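Local coordinates for FACT complex subunit SPT16 (Ashbya gossypii, PDB 6A8M), which probably acts, as part of the FACT histone chaperone, in reorganizing nucleosomes during transcription, replication and repair, this piece being its N-terminal, peptidase-like part, at residues 284-290 with 302-308; 315-319 with 436-441; 396-402 with 414-418; 310-314 with 405-409; 222-226 with 254-260. All coordinates share one frame; numbering follows the deposited sequence.

Contact 1. Residues 284-290 with 302-308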
# COMPACT_ATOMS: atom_id res chain seq x y z
N ASN A 284 -25.94 -5.53 17.27
CA ASN A 284 -25.68 -6.02 18.62
C ASN A 284 -24.24 -6.47 18.69
O ASN A 284 -23.66 -6.88 17.68
CB ASN A 284 -26.59 -7.20 18.98
CG ASN A 284 -27.73 -6.79 19.85
OD1 ASN A 284 -27.54 -6.39 21.01
ND2 ASN A 284 -28.94 -6.87 19.31
N GLY A 285 -23.67 -6.42 19.89
CA GLY A 285 -22.34 -6.99 20.10
C GLY A 285 -21.27 -6.22 19.35
O GLY A 285 -21.21 -4.99 19.42
N CYS A 286 -20.39 -6.94 18.63
CA CYS A 286 -19.26 -6.32 17.95
C CYS A 286 -19.53 -6.12 16.45
O CYS A 286 -20.06 -7.01 15.77
CB CYS A 286 -17.99 -7.15 18.14
SG CYS A 286 -17.50 -7.33 19.87
N ILE A 287 -19.17 -4.94 15.95
CA ILE A 287 -19.24 -4.62 14.52
C ILE A 287 -17.87 -4.11 14.08
O ILE A 287 -17.32 -3.19 14.69
CB ILE A 287 -20.33 -3.59 14.23
CG1 ILE A 287 -21.68 -4.13 14.73
CG2 ILE A 287 -20.35 -3.22 12.73
CD1 ILE A 287 -22.80 -3.13 14.65
N LEU A 288 -17.33 -4.73 13.03
CA LEU A 288 -16.00 -4.39 12.54
C LEU A 288 -16.10 -3.47 11.33
O LEU A 288 -16.90 -3.70 10.42
CB LEU A 288 -15.23 -5.65 12.13
CG LEU A 288 -15.15 -6.78 13.17
CD1 LEU A 288 -14.21 -7.85 12.64
CD2 LEU A 288 -14.71 -6.29 14.54
N ALA A 289 -15.25 -2.45 11.31
CA ALA A 289 -15.20 -1.54 10.18
C ALA A 289 -13.75 -1.25 9.81
O ALA A 289 -12.89 -1.15 10.69
CB ALA A 289 -15.92 -0.23 10.50
N SER A 290 -13.49 -1.16 8.50
CA SER A 290 -12.15 -0.86 8.01
C SER A 290 -12.25 0.07 6.81
O SER A 290 -13.04 -0.18 5.89
CB SER A 290 -11.39 -2.12 7.56
OG SER A 290 -11.22 -3.07 8.59
N ILE A 302 -7.23 2.22 8.54
CA ILE A 302 -7.77 2.33 9.90
C ILE A 302 -8.85 1.28 10.05
O ILE A 302 -9.65 1.07 9.14
CB ILE A 302 -8.32 3.74 10.20
CG1 ILE A 302 -8.71 3.85 11.69
CG2 ILE A 302 -9.49 4.14 9.25
CD1 ILE A 302 -9.08 5.29 12.14
N SER A 303 -8.85 0.58 11.19
CA SER A 303 -9.90 -0.38 11.50
C SER A 303 -10.37 -0.10 12.92
O SER A 303 -9.56 0.13 13.81
CB SER A 303 -9.46 -1.84 11.39
OG SER A 303 -9.18 -2.20 10.05
N ARG A 304 -11.68 -0.16 13.12
CA ARG A 304 -12.24 0.05 14.44
C ARG A 304 -13.25 -1.05 14.71
O ARG A 304 -13.81 -1.65 13.78
CB ARG A 304 -12.94 1.42 14.56
CG ARG A 304 -11.97 2.59 14.41
CD ARG A 304 -11.05 2.63 15.62
NE ARG A 304 -10.15 3.79 15.68
CZ ARG A 304 -8.87 3.72 15.33
NH1 ARG A 304 -8.37 2.58 14.83
NH2 ARG A 304 -8.08 4.79 15.47
N THR A 305 -13.48 -1.31 15.99
CA THR A 305 -14.58 -2.16 16.43
C THR A 305 -15.59 -1.27 17.14
O THR A 305 -15.22 -0.45 17.98
CB THR A 305 -14.08 -3.26 17.38
OG1 THR A 305 -13.09 -4.05 16.74
CG2 THR A 305 -15.23 -4.16 17.81
N PHE A 306 -16.86 -1.41 16.77
CA PHE A 306 -17.93 -0.70 17.45
C PHE A 306 -18.71 -1.71 18.28
O PHE A 306 -18.91 -2.85 17.85
CB PHE A 306 -18.82 0.04 16.46
CG PHE A 306 -18.06 1.02 15.60
CD1 PHE A 306 -17.76 2.29 16.08
CD2 PHE A 306 -17.63 0.66 14.34
CE1 PHE A 306 -17.03 3.21 15.30
CE2 PHE A 306 -16.89 1.55 13.56
CZ PHE A 306 -16.60 2.83 14.03
N LEU A 307 -19.08 -1.32 19.50
CA LEU A 307 -19.77 -2.20 20.45
C LEU A 307 -21.18 -1.69 20.67
O LEU A 307 -21.38 -0.51 20.99
CB LEU A 307 -19.02 -2.26 21.78
CG LEU A 307 -17.53 -2.62 21.73
CD1 LEU A 307 -16.92 -2.54 23.14
CD2 LEU A 307 -17.37 -3.99 21.16
N ILE A 308 -22.17 -2.56 20.47
CA ILE A 308 -23.58 -2.23 20.68
C ILE A 308 -24.06 -3.10 21.83
O ILE A 308 -24.17 -4.32 21.68
CB ILE A 308 -24.43 -2.50 19.43
CG1 ILE A 308 -23.77 -1.93 18.17
CG2 ILE A 308 -25.87 -2.03 19.68
CD1 ILE A 308 -23.43 -0.47 18.25
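Ser290 and Ser303 meet through their hydroxyls, OG to OG 2.7 Å, at a non-hydrogen-bonded pair where the two CA atoms come within 4.2 Å. Both OG atoms lie beside their own backbone N (chi1 -60° and -67°), which brings them together over the same face of the sheet. Farther along that face, Leu288 and Thr305 lie side by side, with Leu288 CD2 3.5 Å from Thr305 OG1, and Cys286 SG touches Leu307 CD2 at 3.6 Å. On the other face, which Arg304 also leaves, contacts between the strands are apolar: Ala289 CB sits in the plane of the Phe306 ring, at its edge, 3.7 Å from CE2, while Ile287 CD1 reaches Ile308 CG1 at 3.8 Å. Six backbone hydrogen bonds set this alternation, two at each of Gly285-Ile308, Ile287-Phe306 and Ala289-Arg304; that from Phe306 N to Ile287 O, 2.8 Å, is nearly straight. Arg304 leads away from the neighbouring strand; its NH1 returns to Ser303 O in the guanidinium plane, and Ile302 CD1 covers one guanidinium face. Outside the hairpin it bonds to Asp419, Tyr434 O and Thr435 O, whereas Thr305 OG1 bonds to Gln416 O. Helix 179-208 packs against Ala289 and Phe306. The antiparallel register, with strand axes at 155°, is that of a twisted beta hairpin within the peptidase M24-like fold.

Contact 2. Residues 315-319 with 436-441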
# COMPACT_ATOMS: atom_id res chain seq x y z
N THR A 315 -16.35 -6.21 26.38
CA THR A 315 -15.68 -4.97 26.77
C THR A 315 -14.31 -5.26 27.37
O THR A 315 -13.36 -4.53 27.12
CB THR A 315 -16.52 -4.15 27.76
OG1 THR A 315 -16.60 -4.81 29.04
CG2 THR A 315 -17.89 -3.91 27.19
N ASP A 316 -14.20 -6.34 28.13
CA ASP A 316 -12.90 -6.69 28.70
C ASP A 316 -11.90 -7.02 27.60
O ASP A 316 -10.73 -6.60 27.65
CB ASP A 316 -13.06 -7.88 29.66
CG ASP A 316 -13.78 -7.51 30.95
OD1 ASP A 316 -14.01 -6.30 31.20
OD2 ASP A 316 -14.12 -8.43 31.73
N ASN A 317 -12.34 -7.75 26.58
CA ASN A 317 -11.41 -8.11 25.51
C ASN A 317 -11.14 -6.94 24.59
O ASN A 317 -10.04 -6.85 24.04
CB ASN A 317 -11.95 -9.31 24.74
CG ASN A 317 -11.87 -10.58 25.57
OD1 ASN A 317 -11.04 -10.68 26.49
ND2 ASN A 317 -12.75 -11.54 25.30
N TYR A 318 -12.09 -6.02 24.42
CA TYR A 318 -11.77 -4.81 23.68
C TYR A 318 -10.76 -3.96 24.45
O TYR A 318 -9.85 -3.37 23.85
CB TYR A 318 -13.01 -3.99 23.36
CG TYR A 318 -12.63 -2.75 22.58
CD1 TYR A 318 -12.42 -2.82 21.21
CD2 TYR A 318 -12.40 -1.54 23.22
CE1 TYR A 318 -12.03 -1.69 20.48
CE2 TYR A 318 -12.01 -0.40 22.50
CZ TYR A 318 -11.83 -0.50 21.13
OH TYR A 318 -11.43 0.60 20.39
N ASP A 319 -10.91 -3.87 25.77
CA ASP A 319 -9.91 -3.15 26.56
C ASP A 319 -8.54 -3.75 26.37
O ASP A 319 -7.54 -3.03 26.24
CB ASP A 319 -10.29 -3.17 28.04
CG ASP A 319 -11.50 -2.30 28.35
OD1 ASP A 319 -11.84 -1.42 27.53
OD2 ASP A 319 -12.09 -2.50 29.44
N LYS A 436 -10.50 5.59 19.39
CA LYS A 436 -10.70 4.18 19.66
C LYS A 436 -11.01 3.97 21.14
O LYS A 436 -10.98 2.83 21.61
CB LYS A 436 -9.48 3.35 19.26
CG LYS A 436 -8.16 3.92 19.80
CD LYS A 436 -7.00 3.44 18.94
CE LYS A 436 -5.66 3.94 19.45
NZ LYS A 436 -4.60 3.78 18.39
N SER A 437 -11.30 5.04 21.87
CA SER A 437 -11.64 4.89 23.28
C SER A 437 -12.95 4.12 23.37
O SER A 437 -13.89 4.41 22.63
CB SER A 437 -11.78 6.26 23.92
OG SER A 437 -10.52 6.91 23.91
N ARG A 438 -13.00 3.14 24.27
CA ARG A 438 -14.20 2.29 24.36
C ARG A 438 -15.45 3.12 24.58
O ARG A 438 -16.49 2.87 23.96
CB ARG A 438 -14.04 1.25 25.47
CG ARG A 438 -15.26 0.33 25.57
CD ARG A 438 -14.96 -1.01 26.26
NE ARG A 438 -14.39 -0.87 27.60
CZ ARG A 438 -15.11 -0.64 28.70
NH1 ARG A 438 -16.43 -0.51 28.63
NH2 ARG A 438 -14.50 -0.55 29.88
N SER A 439 -15.36 4.16 25.41
CA SER A 439 -16.53 4.99 25.70
C SER A 439 -17.08 5.68 24.47
O SER A 439 -18.23 6.13 24.50
CB SER A 439 -16.17 6.04 26.75
OG SER A 439 -15.11 6.86 26.28
N GLN A 440 -16.28 5.81 23.40
CA GLN A 440 -16.69 6.53 22.20
C GLN A 440 -16.97 5.63 21.02
O GLN A 440 -17.42 6.14 19.98
CB GLN A 440 -15.62 7.55 21.79
CG GLN A 440 -15.53 8.72 22.76
CD GLN A 440 -14.47 9.69 22.36
OE1 GLN A 440 -13.28 9.43 22.54
NE2 GLN A 440 -14.87 10.82 21.79
N ILE A 441 -16.68 4.33 21.12
CA ILE A 441 -17.07 3.37 20.09
C ILE A 441 -18.17 2.44 20.59
O ILE A 441 -18.54 1.48 19.89
CB ILE A 441 -15.84 2.61 19.53
CG1 ILE A 441 -15.00 1.86 20.59
CG2 ILE A 441 -14.91 3.60 18.84
CD1 ILE A 441 -15.59 0.61 21.18
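In the M24-like fold, the first turns of helix 312-332 meet a segment near the end of the modelled chain, where a loop passes into the short, weakly bonded helix 438-441. Tyr318 reaches from helix to loop: with CG anti to its backbone N (chi1 -179°), the ring extends outward and its hydroxyl donates to Lys436 O, OH to O 2.6 Å. That oxygen lies in the ring plane, at the edge. Ile441 covers one face, its CD1 lying 4.1 Å from the ring centroid and 19° off the normal, a CH-pi contact. The aliphatic part of Arg438 runs past the ring in the opposite direction, CB to Tyr318 CD2 3.9 Å, and the guanidinium stands almost perpendicular to the ring (81°). Lys436 NZ leads away, to a salt bridge with Asp419 and a hydrogen bond with Gln325. Leu307 of strand 298-308 packs on Arg438 and Ile441. A bend at chi3 of Arg438 turns the guanidinium to Asp319, and Thr315 CB lies over one of its faces, 3.7 Å from NH1. The salt bridge is uneven: Arg438 NE donates to Asp319 OD1 at 2.6 Å on the syn side, whereas Arg438 NH2 reaches Asp319 OD2 only weakly, at 3.1 Å.

Contact 3. Residues 396-402 with 414-418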
# COMPACT_ATOMS: atom_id res chain seq x y z
N ASN A 396 1.00 -0.45 8.46
CA ASN A 396 -0.38 -0.77 8.82
C ASN A 396 -0.30 -1.76 9.98
O ASN A 396 0.05 -2.92 9.78
CB ASN A 396 -1.08 -1.36 7.61
CG ASN A 396 -2.45 -1.90 7.91
OD1 ASN A 396 -3.06 -1.54 8.91
ND2 ASN A 396 -2.96 -2.76 7.03
N ILE A 397 -0.56 -1.29 11.20
CA ILE A 397 -0.57 -2.18 12.37
C ILE A 397 -2.02 -2.59 12.55
O ILE A 397 -2.85 -1.78 12.98
CB ILE A 397 -0.01 -1.48 13.62
CG1 ILE A 397 1.41 -0.97 13.36
CG2 ILE A 397 -0.05 -2.40 14.83
CD1 ILE A 397 2.42 -2.10 13.09
N SER A 398 -2.33 -3.84 12.20
CA SER A 398 -3.71 -4.31 12.12
C SER A 398 -3.79 -5.63 12.87
O SER A 398 -3.07 -6.58 12.53
CB SER A 398 -4.16 -4.49 10.67
OG SER A 398 -5.40 -5.18 10.60
N LEU A 399 -4.64 -5.70 13.87
CA LEU A 399 -4.74 -6.94 14.62
C LEU A 399 -6.19 -7.30 14.85
O LEU A 399 -7.07 -6.45 14.91
CB LEU A 399 -4.01 -6.89 15.94
CG LEU A 399 -3.93 -5.60 16.73
CD1 LEU A 399 -3.81 -5.91 18.20
CD2 LEU A 399 -2.72 -4.84 16.29
N GLY A 400 -6.42 -8.59 14.98
CA GLY A 400 -7.78 -9.09 15.04
C GLY A 400 -7.83 -10.38 15.82
O GLY A 400 -6.84 -11.09 15.95
N PHE A 401 -9.02 -10.64 16.37
CA PHE A 401 -9.34 -11.90 17.03
C PHE A 401 -10.65 -12.38 16.42
O PHE A 401 -11.60 -11.59 16.33
CB PHE A 401 -9.48 -11.73 18.54
CG PHE A 401 -8.21 -11.26 19.21
CD1 PHE A 401 -7.26 -12.17 19.61
CD2 PHE A 401 -7.99 -9.90 19.44
CE1 PHE A 401 -6.08 -11.74 20.22
CE2 PHE A 401 -6.81 -9.47 20.05
CZ PHE A 401 -5.85 -10.39 20.44
N ASN A 402 -10.70 -13.63 15.99
CA ASN A 402 -11.91 -14.14 15.35
C ASN A 402 -12.42 -15.36 16.11
O ASN A 402 -11.73 -15.92 16.97
CB ASN A 402 -11.65 -14.45 13.87
CG ASN A 402 -12.94 -14.47 13.01
OD1 ASN A 402 -14.05 -14.28 13.51
ND2 ASN A 402 -12.77 -14.70 11.71
N ALA A 414 -16.14 -10.79 17.21
CA ALA A 414 -14.78 -10.70 16.72
C ALA A 414 -14.32 -9.30 17.07
O ALA A 414 -15.14 -8.42 17.38
CB ALA A 414 -14.67 -10.98 15.21
N LEU A 415 -13.02 -9.09 17.04
CA LEU A 415 -12.44 -7.81 17.40
C LEU A 415 -11.38 -7.45 16.39
O LEU A 415 -10.59 -8.30 15.98
CB LEU A 415 -11.79 -7.83 18.80
CG LEU A 415 -12.73 -8.22 19.94
CD1 LEU A 415 -11.95 -8.46 21.23
CD2 LEU A 415 -13.79 -7.13 20.15
N GLN A 416 -11.31 -6.17 16.02
CA GLN A 416 -10.27 -5.78 15.09
C GLN A 416 -9.95 -4.31 15.27
O GLN A 416 -10.85 -3.48 15.36
CB GLN A 416 -10.70 -6.08 13.64
CG GLN A 416 -9.63 -5.76 12.63
CD GLN A 416 -9.96 -6.33 11.28
OE1 GLN A 416 -11.01 -6.00 10.69
NE2 GLN A 416 -9.09 -7.21 10.80
N LEU A 417 -8.66 -3.99 15.28
CA LEU A 417 -8.21 -2.62 15.43
C LEU A 417 -7.02 -2.42 14.51
O LEU A 417 -6.12 -3.26 14.50
CB LEU A 417 -7.79 -2.36 16.88
CG LEU A 417 -7.45 -0.94 17.29
CD1 LEU A 417 -8.71 -0.07 17.23
CD2 LEU A 417 -6.83 -0.93 18.69
N ALA A 418 -7.00 -1.33 13.75
CA ALA A 418 -5.85 -1.03 12.90
C ALA A 418 -5.58 0.47 12.89
O ALA A 418 -6.51 1.28 12.92
CB ALA A 418 -6.05 -1.54 11.45
O HOH W 1 -3.60 -2.02 15.41
O HOH W 2 -6.42 -7.47 11.75
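Gln416 faces Gly400 across two antiparallel strands of the M24-like fold, its side chain extended over the adjoining strand. CB lies 3.9 Å from Leu399 O; CG, anti to the backbone N (chi1 -177°), comes closer to that same oxygen, at 3.5 Å. From there the chain stays extended to the amide, whose NE2 donates to a water, 2.8 Å away, that also bonds Ser398 OG. A water thus links two polar side chains whose nearest atoms, Gln416 NE2 and Ser398 OG, are themselves 4.2 Å apart. Beside them on this face, Ser398 CB packs on Ala418 CB at 3.6 Å. The reverse face carries Leu399, Phe401, Leu415 and Leu417, with Leu415 CB at the edge of the Phe401 ring; helix 312-332 lies against Leu399 and Phe401. Four backbone bonds fix the pairing, Leu399 with Leu417 and Phe401 with Leu415, and Leu399 N to Leu417 O, 2.9 Å, is nearly straight at 173°. A second water donates to both Ile397 O and Leu417 O, joining the two strands through their carbonyls. The chemistry implies a two-sided hairpin: a greasy face turned to the helix, and a face of small and polar groups on which a bound water links Gln416 and Ser398.

Contact 4. Residues 310-314 with 405-409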
# COMPACT_ATOMS: atom_id res chain seq x y z
N PRO A 310 -22.58 -4.18 24.46
CA PRO A 310 -21.66 -5.32 24.56
C PRO A 310 -21.77 -6.05 25.88
O PRO A 310 -22.10 -5.47 26.92
CB PRO A 310 -20.28 -4.65 24.44
CG PRO A 310 -20.51 -3.29 25.03
CD PRO A 310 -21.87 -2.89 24.51
N SER A 311 -21.47 -7.35 25.85
CA SER A 311 -21.32 -8.11 27.08
C SER A 311 -20.03 -7.73 27.81
O SER A 311 -19.13 -7.10 27.25
CB SER A 311 -21.27 -9.60 26.79
OG SER A 311 -20.01 -9.90 26.23
N ASP A 312 -19.93 -8.14 29.08
CA ASP A 312 -18.73 -7.84 29.86
C ASP A 312 -17.49 -8.48 29.24
O ASP A 312 -16.40 -7.91 29.28
CB ASP A 312 -18.87 -8.29 31.31
CG ASP A 312 -19.88 -7.47 32.09
OD1 ASP A 312 -20.14 -6.31 31.70
OD2 ASP A 312 -20.39 -7.98 33.10
N GLU A 313 -17.63 -9.69 28.69
CA GLU A 313 -16.45 -10.29 28.06
C GLU A 313 -16.03 -9.51 26.82
O GLU A 313 -14.83 -9.38 26.55
CB GLU A 313 -16.71 -11.76 27.73
CG GLU A 313 -16.82 -12.64 28.97
CD GLU A 313 -17.27 -14.05 28.68
OE1 GLU A 313 -17.37 -14.40 27.48
OE2 GLU A 313 -17.52 -14.80 29.66
N MET A 314 -16.99 -8.96 26.08
CA MET A 314 -16.64 -8.15 24.92
C MET A 314 -15.89 -6.89 25.33
O MET A 314 -14.87 -6.54 24.72
CB MET A 314 -17.88 -7.78 24.12
CG MET A 314 -18.54 -8.96 23.47
SD MET A 314 -20.10 -8.48 22.74
CE MET A 314 -20.82 -10.10 22.47
N LYS A 405 -16.87 -16.36 21.25
CA LYS A 405 -18.26 -16.40 21.68
C LYS A 405 -18.35 -15.95 23.13
O LYS A 405 -17.49 -16.30 23.95
CB LYS A 405 -18.86 -17.81 21.56
CG LYS A 405 -18.96 -18.34 20.14
CD LYS A 405 -19.86 -19.58 20.09
CE LYS A 405 -19.60 -20.40 18.82
NZ LYS A 405 -19.74 -19.58 17.59
N ASP A 406 -19.37 -15.18 23.44
CA ASP A 406 -19.64 -14.89 24.85
C ASP A 406 -19.92 -16.19 25.60
O ASP A 406 -20.67 -17.04 25.13
CB ASP A 406 -20.82 -13.94 24.99
CG ASP A 406 -21.03 -13.52 26.41
OD1 ASP A 406 -20.40 -12.53 26.83
OD2 ASP A 406 -21.78 -14.21 27.14
N SER A 407 -19.28 -16.36 26.76
CA SER A 407 -19.37 -17.65 27.44
C SER A 407 -20.76 -17.95 27.99
O SER A 407 -21.07 -19.12 28.23
CB SER A 407 -18.35 -17.70 28.58
OG SER A 407 -18.80 -16.92 29.67
N LYS A 408 -21.59 -16.93 28.19
CA LYS A 408 -22.92 -17.15 28.77
C LYS A 408 -24.04 -17.10 27.74
O LYS A 408 -24.95 -17.94 27.78
CB LYS A 408 -23.18 -16.13 29.88
CG LYS A 408 -22.20 -16.23 31.03
CD LYS A 408 -22.09 -17.67 31.57
CE LYS A 408 -21.14 -17.74 32.75
NZ LYS A 408 -19.80 -17.19 32.38
N THR A 409 -24.00 -16.14 26.81
CA THR A 409 -25.03 -16.04 25.79
C THR A 409 -24.69 -16.83 24.53
O THR A 409 -25.58 -17.03 23.70
CB THR A 409 -25.25 -14.59 25.38
OG1 THR A 409 -24.09 -14.14 24.67
CG2 THR A 409 -25.47 -13.69 26.61
O HOH W 3 -19.82 -11.50 29.35
O HOH W 4 -15.79 -14.28 25.30
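Ser311 OG donates to Asp406 OD1 at 2.7 Å, approaching on the anti side and 31° out of the carboxylate plane. Asp406 CG is anti to the backbone N (chi1 -174°), which sends the carboxylate toward Ser311. That hydroxyl is also the N-cap acceptor for Met314 N in a capping box, so one oxygen joins the start of helix 312-332 to the loop between strands 394-405 and 412-424. The second group of bonds belongs to Glu313, whose carboxylate takes Ser407 with both oxygens: Ser407 N donates to OE1 at 2.8 Å from the syn side, and the hydroxyl donates to OE2 at a distance so short that its exact length is doubtful. Within the loop, Asp406 OD2 accepts from Lys408 N and Thr409 N, an Asx turn and wider Asx motif. Waters add a third layer, one running from Glu313 N to Asp406 OD1 and another from Glu313 OE1 to Lys405 O. With an alanine in place of Asp406, Ser311 OG would probably lose its acceptor and the amides of Lys408 and Thr409 their shared mate, freeing the turn. As for charge, the two carboxylates are stacked with planes 24° apart, Glu313 OE1 3.6 Å from Asp406 OD1. Donors round both groups are likely to offset their repulsion, which implies a surface junction held by hydrogen bonds to carboxylates and by water rather than by apolar packing.

Contact 5. Residues 222-226 with 254-260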
# COMPACT_ATOMS: atom_id res chain seq x y z
N VAL A 222 -20.97 4.41 2.31
CA VAL A 222 -19.78 5.15 2.72
C VAL A 222 -18.81 5.30 1.56
O VAL A 222 -18.29 6.40 1.31
CB VAL A 222 -19.10 4.45 3.91
CG1 VAL A 222 -17.75 5.08 4.19
CG2 VAL A 222 -20.01 4.50 5.13
N GLU A 223 -18.56 4.20 0.83
CA GLU A 223 -17.62 4.21 -0.28
C GLU A 223 -17.95 5.30 -1.30
O GLU A 223 -17.06 5.98 -1.82
CB GLU A 223 -17.57 2.82 -0.93
CG GLU A 223 -16.55 2.67 -2.04
CD GLU A 223 -16.32 1.21 -2.43
OE1 GLU A 223 -15.49 0.94 -3.34
OE2 GLU A 223 -16.98 0.33 -1.84
N ASN A 224 -19.23 5.49 -1.61
CA ASN A 224 -19.60 6.46 -2.62
C ASN A 224 -19.50 7.89 -2.14
O ASN A 224 -19.56 8.82 -2.96
CB ASN A 224 -21.02 6.15 -3.11
CG ASN A 224 -21.10 4.81 -3.85
OD1 ASN A 224 -21.82 3.89 -3.46
ND2 ASN A 224 -20.35 4.71 -4.94
N GLU A 225 -19.31 8.10 -0.83
CA GLU A 225 -19.16 9.46 -0.31
C GLU A 225 -17.91 10.15 -0.86
O GLU A 225 -17.89 11.38 -0.92
CB GLU A 225 -19.12 9.43 1.22
CG GLU A 225 -20.41 8.94 1.86
CD GLU A 225 -21.45 10.03 1.93
OE1 GLU A 225 -21.08 11.17 2.26
OE2 GLU A 225 -22.63 9.75 1.65
N ILE A 226 -16.90 9.39 -1.27
CA ILE A 226 -15.65 10.00 -1.75
C ILE A 226 -15.86 10.72 -3.06
O ILE A 226 -15.04 11.54 -3.45
CB ILE A 226 -14.54 8.94 -1.90
CG1 ILE A 226 -13.14 9.59 -1.87
CG2 ILE A 226 -14.74 8.12 -3.16
CD1 ILE A 226 -12.03 8.59 -1.59
N LEU A 254 -7.11 12.11 -4.21
CA LEU A 254 -7.63 11.30 -3.12
C LEU A 254 -8.48 10.18 -3.69
O LEU A 254 -9.32 10.42 -4.57
CB LEU A 254 -8.46 12.16 -2.16
CG LEU A 254 -8.73 11.51 -0.81
CD1 LEU A 254 -7.56 11.73 0.12
CD2 LEU A 254 -10.03 12.06 -0.20
N ASP A 255 -8.27 8.95 -3.21
CA ASP A 255 -9.04 7.80 -3.67
C ASP A 255 -9.11 6.77 -2.53
O ASP A 255 -8.47 6.92 -1.49
CB ASP A 255 -8.40 7.21 -4.95
CG ASP A 255 -9.36 6.32 -5.75
OD1 ASP A 255 -10.54 6.16 -5.37
OD2 ASP A 255 -8.90 5.78 -6.78
N TRP A 256 -9.88 5.72 -2.73
CA TRP A 256 -9.85 4.59 -1.80
C TRP A 256 -8.64 3.70 -2.07
O TRP A 256 -8.26 3.48 -3.22
CB TRP A 256 -11.11 3.74 -1.94
CG TRP A 256 -12.34 4.39 -1.41
CD1 TRP A 256 -13.40 4.87 -2.14
CD2 TRP A 256 -12.65 4.63 -0.04
NE1 TRP A 256 -14.35 5.38 -1.29
CE2 TRP A 256 -13.91 5.27 -0.00
CE3 TRP A 256 -11.99 4.39 1.17
CZ2 TRP A 256 -14.52 5.65 1.19
CZ3 TRP A 256 -12.59 4.78 2.35
CH2 TRP A 256 -13.85 5.39 2.35
N ALA A 257 -8.05 3.16 -0.99
CA ALA A 257 -7.05 2.11 -1.16
C ALA A 257 -7.68 0.75 -1.42
O ALA A 257 -7.04 -0.13 -2.02
CB ALA A 257 -6.15 2.02 0.08
N TYR A 258 -8.91 0.57 -0.96
CA TYR A 258 -9.70 -0.64 -1.13
C TYR A 258 -11.14 -0.26 -0.77
O TYR A 258 -11.39 0.79 -0.18
CB TYR A 258 -9.18 -1.81 -0.25
CG TYR A 258 -9.22 -1.52 1.23
CD1 TYR A 258 -8.15 -0.88 1.87
CD2 TYR A 258 -10.32 -1.88 2.00
CE1 TYR A 258 -8.20 -0.61 3.23
CE2 TYR A 258 -10.37 -1.63 3.35
CZ TYR A 258 -9.30 -0.99 3.96
OH TYR A 258 -9.37 -0.72 5.31
N SER A 259 -12.08 -1.12 -1.14
CA SER A 259 -13.47 -0.87 -0.79
C SER A 259 -13.66 -1.04 0.72
O SER A 259 -13.21 -2.04 1.29
CB SER A 259 -14.40 -1.83 -1.54
OG SER A 259 -14.52 -1.48 -2.91
N PRO A 260 -14.31 -0.09 1.39
CA PRO A 260 -14.50 -0.19 2.84
C PRO A 260 -15.17 -1.49 3.24
O PRO A 260 -16.02 -2.01 2.53
CB PRO A 260 -15.40 1.01 3.17
CG PRO A 260 -15.14 2.00 2.05
CD PRO A 260 -14.84 1.17 0.82
O HOH W 5 -17.65 -1.03 0.42
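Trp256 has its indole wedged between Ile226 and Pro260. Ile226 CD1 stands over one face, 4.0 Å from the centroid of the five-membered ring and 9° off its normal, a CH-pi contact, while Pro260 CG of its own segment lies above the opposite face. In the ring plane, NE1 donates to Glu223 O, 2.8 Å away and at 160°, meeting a carbonyl lone pair. The direction of that bond, together with the two covered faces, fixes the rotation of the indole. Ile226 CG1 is anti to the backbone N (chi1 -158°), which carries CD1 onward to Leu254 CD2 at 4.2 Å; CG2 instead comes obliquely to the pyrrole ring, 3.3 Å from Trp256 NE1. Glu223 is extended, CG anti to the backbone N, and lies across Pro260, its CB 3.6 Å from Pro260 CD. Its OE1 accepts from Ser259 OG at 2.6 Å on the syn side, and OE2 accepts a hydrogen bond from a water that also donates to Pro260 O. A leucine in place of Glu223 would probably leave Ser259 OG without this acceptor and break the water bridge to Pro260. Within the M24-like domain the contact ties segment 222-226, on helix 215-224, to segment 254-260, on strand 254-256. Helix 179-208 lies alongside, Phe195 meeting Trp256 edge-to-face, and strand 285-295 touches it through Cys291 and Ile293.

In the fold
Contacts 1, 3 and 5 are buried, contact 2 is partly buried and contact 4 lies at the surface. Contacts 1 and 3 are both hairpins, governed by backbone ladders, and they join directly: Ser303 O and Ala418 N lie 2.9 Å apart, a probable hydrogen bond. Contacts 2 and 4 share helix 312-332 but use it differently, the former through an aromatic ring and a salt bridge, the latter through a capped helix start and carboxylates with water. Contact 2 also meets the sheet of contact 1 at Leu307 and Ile441. Contact 5 reaches that sheet through strand 254-256, relying on an indole covered on both faces and on a carboxylate; its centre lies about 33 Å from that of contact 4.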